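Hypothetical protein (Rhodococcus sp., PDB 2OV9) probably hydrolyses medium- and long-chain acyl-coenzyme A thioesters, releasing free fatty acid and coenzyme A. Local coordinates at residues B[164-167]-B[171-174]; B[114-119]-B[135-140]. All coordinates share one frame; numbering follows the deposited sequence.

Interaction 1: B[164-167]-B[171-174]; sequences RPTP and PLTL
Thr166 and Leu172 are the nearest CA pair, 8.2 Å apart, so the irregular chain of 164-167 and the strand of 171-174 stand too far apart to pair and meet through side chains. In this hotdog thioesterase fold, 164-167 belongs to the connection that leaves strand 154-162 and turns back into strand 171-182, and the contact packs this loop against the start of the strand it leads into. Leu172 carries it from the strand side: its CB points at the loop, and CG lies anti to the carbonyl carbon (chi1 -52°), which brings both methyls up to Thr166 and Pro167. CD1 makes the closer approach to Thr166, CG2 to CD1 being 3.7 Å, while CD2 comes within 4.0 Å of the ring carbon CD of Pro167, the two side chains running obliquely past each other. Thr166 presents carbon here because its CG2 is turned anti to the backbone N, leaving OG1 beside that N. Thr166 also touches Cys200 and Val201 of strand 199-208, and Pro167 touches Thr194 of strand 185-194, so the loop rests on two further strands. With an alanine at the leucine position, Thr166 CG2 and Pro167 CD would probably lose this apolar partner, and a gap would be likely to open between loop and strand. Not all of the meeting surface is hydrocarbon: the carbonyl oxygen of Pro167 sits over the fork of the leucine, 3.8 Å from Leu172 CD2 and 3.9 Å from Leu172 CD1.

Interaction 2: B[114-119]-B[135-140]; sequences GTVTLT and ALLLDH
Leu137 reaches from helix 131-148 to Leu118 and Val116, and its side chain alone supplies the helix side of the contact. Its CB is directed at segment 114-119 but remains 6.3 Å from Leu118 CD1. CG, set anti to the carbonyl carbon (chi1 -57°), carries the chain outward, still 5.0 Å short of Leu118 CD1. Contact comes at the branch: CD1 of Leu137 meets CD1 of Leu118 at 3.8 Å, the two leucines extended toward each other tip to tip. The same methyl lies 4.4 Å from Val116 CG1, a looser touch, whereas CD2 of Leu137 turns to another side and stays 5.4 Å from Leu118 CD2. This is the core of the hotdog fold, in which the curved antiparallel sheet wraps round one long helix; Val116 and Leu118, two residues apart, both point inward, and Leu118 also rests on Pro100. Other faces of the helix serve different neighbours. Leu138 packs on Val201 and Val203 of strand 199-208, while His140 ND1 is hydrogen-bonded to His130 NE2 of the second subunit, and Ala135 packs on Ala135 of that subunit.

Overall arrangement
Interaction 2 closes before interaction 1 opens along the chain, and their centres lie about 9 Å apart. They join through the sheet, where strands 112-117 and 171-182 are antiparallel neighbours: Leu172 N probably hydrogen-bonds to Val116 O at 2.9 Å, and Leu174 N to Gly114 O at 2.8 Å. Side chains continue the connection, since CD1 of Leu172 lies 3.9 Å from CD1 of Leu118. Interaction 1, though buried, is farther from the chain's centre, about 14 Å against about 6 Å for interaction 2, which lies between sheet and helix. The strand pair thus links the loop after strand 154-162 to helix 131-148, the central hotdog helix, which also faces the second subunit.

Interaction 1: B[164-167]-B[171-174]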
loop_
_atom_site.group_PDB
_atom_site.type_symbol
_atom_site.label_atom_id
_atom_site.label_comp_id
_atom_site.label_asym_id
_atom_site.label_seq_id
_atom_site.Cartn_x
_atom_site.Cartn_y
_atom_site.Cartn_z
ATOM N N ARG B 164 4.647 6.285 -18.044
ATOM C CA ARG B 164 6.104 6.194 -18.006
ATOM C C ARG B 164 6.463 5.492 -16.696
ATOM O O ARG B 164 5.728 5.617 -15.711
ATOM C CB ARG B 164 6.732 7.591 -17.989
ATOM C CG ARG B 164 6.280 8.516 -19.098
ATOM C CD ARG B 164 6.873 9.909 -18.951
ATOM N NE ARG B 164 8.335 9.913 -19.021
ATOM C CZ ARG B 164 9.053 9.855 -20.151
ATOM N NH1 ARG B 164 8.463 9.792 -21.344
ATOM N NH2 ARG B 164 10.378 9.871 -20.095
ATOM N N PRO B 165 7.560 4.712 -16.690
ATOM C CA PRO B 165 8.093 4.138 -15.438
ATOM C C PRO B 165 8.148 5.157 -14.289
ATOM O O PRO B 165 8.485 6.328 -14.501
ATOM C CB PRO B 165 9.517 3.732 -15.834
ATOM C CG PRO B 165 9.355 3.299 -17.291
ATOM C CD PRO B 165 8.338 4.265 -17.870
ATOM N N THR B 166 7.806 4.707 -13.089
ATOM C CA THR B 166 7.781 5.579 -11.927
ATOM C C THR B 166 8.929 5.178 -11.010
ATOM O O THR B 166 8.870 4.133 -10.381
ATOM C CB THR B 166 6.456 5.414 -11.164
ATOM O OG1 THR B 166 5.351 5.514 -12.078
ATOM C CG2 THR B 166 6.335 6.495 -10.111
ATOM N N PRO B 167 9.986 5.976 -10.946
ATOM C CA PRO B 167 11.159 5.486 -10.215
ATOM C C PRO B 167 11.100 5.608 -8.716
ATOM O O PRO B 167 10.496 6.521 -8.183
ATOM C CB PRO B 167 12.303 6.380 -10.734
ATOM C CG PRO B 167 11.591 7.657 -11.172
ATOM C CD PRO B 167 10.212 7.295 -11.583
ATOM N N PRO B 171 12.318 12.333 -6.189
ATOM C CA PRO B 171 11.112 13.061 -5.810
ATOM C C PRO B 171 9.991 12.903 -6.844
ATOM O O PRO B 171 10.182 13.202 -8.029
ATOM C CB PRO B 171 11.588 14.527 -5.722
ATOM C CG PRO B 171 13.060 14.487 -5.792
ATOM C CD PRO B 171 13.454 13.245 -6.480
ATOM N N LEU B 172 8.845 12.395 -6.394
ATOM C CA LEU B 172 7.637 12.296 -7.222
ATOM C C LEU B 172 6.562 13.289 -6.751
ATOM O O LEU B 172 6.227 13.316 -5.576
ATOM C CB LEU B 172 7.041 10.877 -7.096
ATOM C CG LEU B 172 8.002 9.706 -7.356
ATOM C CD1 LEU B 172 7.317 8.372 -7.041
ATOM C CD2 LEU B 172 8.583 9.716 -8.788
ATOM N N THR B 173 6.015 14.089 -7.669
ATOM C CA THR B 173 4.996 15.054 -7.305
ATOM C C THR B 173 3.652 14.424 -7.487
ATOM O O THR B 173 3.311 14.027 -8.600
ATOM C CB THR B 173 5.050 16.288 -8.220
ATOM O OG1 THR B 173 6.385 16.812 -8.214
ATOM C CG2 THR B 173 4.044 17.369 -7.734
ATOM N N LEU B 174 2.885 14.381 -6.404
ATOM C CA LEU B 174 1.518 13.913 -6.420
ATOM C C LEU B 174 0.588 15.120 -6.415
ATOM O O LEU B 174 0.794 16.051 -5.652
ATOM C CB LEU B 174 1.232 13.074 -5.176
ATOM C CG LEU B 174 2.218 11.983 -4.724
ATOM C CD1 LEU B 174 1.688 11.277 -3.485
ATOM C CD2 LEU B 174 2.502 10.944 -5.807
#

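Interaction 2: B[114-119]-B[135-140]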
loop_
_atom_site.group_PDB
_atom_site.type_symbol
_atom_site.label_atom_id
_atom_site.label_comp_id
_atom_site.label_asym_id
_atom_site.label_seq_id
_atom_site.Cartn_x
_atom_site.Cartn_y
_atom_site.Cartn_z
ATOM N N GLY B 114 1.767 17.219 -3.075
ATOM C CA GLY B 114 2.879 16.861 -2.202
ATOM C C GLY B 114 3.961 16.192 -3.027
ATOM O O GLY B 114 3.737 15.845 -4.193
ATOM N N THR B 115 5.131 16.031 -2.423
ATOM C CA THR B 115 6.258 15.367 -3.059
ATOM C C THR B 115 6.743 14.287 -2.116
ATOM O O THR B 115 6.880 14.523 -0.910
ATOM C CB THR B 115 7.382 16.377 -3.300
ATOM O OG1 THR B 115 6.879 17.406 -4.163
ATOM C CG2 THR B 115 8.565 15.734 -3.980
ATOM N N VAL B 116 7.016 13.108 -2.670
ATOM C CA VAL B 116 7.467 11.970 -1.877
ATOM C C VAL B 116 8.583 11.248 -2.624
ATOM O O VAL B 116 8.503 11.065 -3.827
ATOM C CB VAL B 116 6.281 10.991 -1.616
ATOM C CG1 VAL B 116 5.804 10.332 -2.921
ATOM C CG2 VAL B 116 6.664 9.916 -0.562
ATOM N N THR B 117 9.615 10.844 -1.899
ATOM C CA THR B 117 10.679 10.042 -2.459
ATOM C C THR B 117 10.454 8.626 -1.913
ATOM O O THR B 117 10.500 8.420 -0.704
ATOM C CB THR B 117 12.037 10.591 -2.025
ATOM O OG1 THR B 117 12.214 11.875 -2.627
ATOM C CG2 THR B 117 13.150 9.673 -2.491
ATOM N N LEU B 118 10.176 7.664 -2.791
ATOM C CA LEU B 118 9.813 6.320 -2.332
ATOM C C LEU B 118 10.966 5.337 -2.314
ATOM O O LEU B 118 11.902 5.440 -3.097
ATOM C CB LEU B 118 8.634 5.758 -3.146
ATOM C CG LEU B 118 7.289 6.456 -3.025
ATOM C CD1 LEU B 118 6.335 5.999 -4.138
ATOM C CD2 LEU B 118 6.636 6.208 -1.649
ATOM N N THR B 119 10.848 4.365 -1.420
ATOM C CA THR B 119 11.914 3.445 -1.029
ATOM C C THR B 119 11.570 1.991 -1.339
ATOM O O THR B 119 10.442 1.685 -1.783
ATOM C CB THR B 119 12.115 3.545 0.473
ATOM O OG1 THR B 119 10.829 3.453 1.101
ATOM C CG2 THR B 119 12.759 4.888 0.851
ATOM N N ALA B 135 -1.309 3.496 -7.572
ATOM C CA ALA B 135 -2.769 3.545 -7.502
ATOM C C ALA B 135 -3.222 3.903 -6.081
ATOM O O ALA B 135 -4.154 4.719 -5.908
ATOM C CB ALA B 135 -3.381 2.185 -7.969
ATOM N N LEU B 136 -2.564 3.306 -5.068
ATOM C CA LEU B 136 -2.932 3.571 -3.665
ATOM C C LEU B 136 -2.713 5.047 -3.347
ATOM O O LEU B 136 -3.588 5.702 -2.760
ATOM C CB LEU B 136 -2.125 2.694 -2.689
ATOM C CG LEU B 136 -1.975 3.118 -1.218
ATOM C CD1 LEU B 136 -3.286 3.040 -0.385
ATOM C CD2 LEU B 136 -0.952 2.236 -0.542
ATOM N N LEU B 137 -1.543 5.573 -3.706
ATOM C CA LEU B 137 -1.223 6.973 -3.390
ATOM C C LEU B 137 -2.221 7.898 -4.067
ATOM O O LEU B 137 -2.759 8.811 -3.427
ATOM C CB LEU B 137 0.212 7.361 -3.830
ATOM C CG LEU B 137 1.393 6.554 -3.277
ATOM C CD1 LEU B 137 2.750 7.225 -3.577
ATOM C CD2 LEU B 137 1.219 6.341 -1.814
ATOM N N LEU B 138 -2.483 7.648 -5.348
ATOM C CA LEU B 138 -3.387 8.519 -6.146
ATOM C C LEU B 138 -4.825 8.449 -5.613
ATOM O O LEU B 138 -5.502 9.466 -5.498
ATOM C CB LEU B 138 -3.332 8.187 -7.654
ATOM C CG LEU B 138 -2.095 8.790 -8.361
ATOM C CD1 LEU B 138 -1.935 8.219 -9.745
ATOM C CD2 LEU B 138 -2.207 10.292 -8.451
ATOM N N ASP B 139 -5.286 7.249 -5.281
ATOM C CA ASP B 139 -6.601 7.120 -4.675
ATOM C C ASP B 139 -6.733 8.068 -3.465
ATOM O O ASP B 139 -7.664 8.895 -3.390
ATOM C CB ASP B 139 -6.846 5.667 -4.255
ATOM C CG ASP B 139 -8.183 5.480 -3.576
ATOM O OD1 ASP B 139 -9.197 5.400 -4.278
ATOM O OD2 ASP B 139 -8.234 5.428 -2.339
ATOM N N HIS B 140 -5.802 7.947 -2.519
ATOM C CA HIS B 140 -5.806 8.800 -1.342
ATOM C C HIS B 140 -5.742 10.294 -1.635
ATOM O O HIS B 140 -6.485 11.078 -1.047
ATOM C CB HIS B 140 -4.657 8.469 -0.387
ATOM C CG HIS B 140 -4.871 9.049 0.970
ATOM N ND1 HIS B 140 -5.748 8.489 1.875
ATOM C CD2 HIS B 140 -4.418 10.191 1.537
ATOM C CE1 HIS B 140 -5.793 9.239 2.964
ATOM N NE2 HIS B 140 -4.981 10.269 2.792
#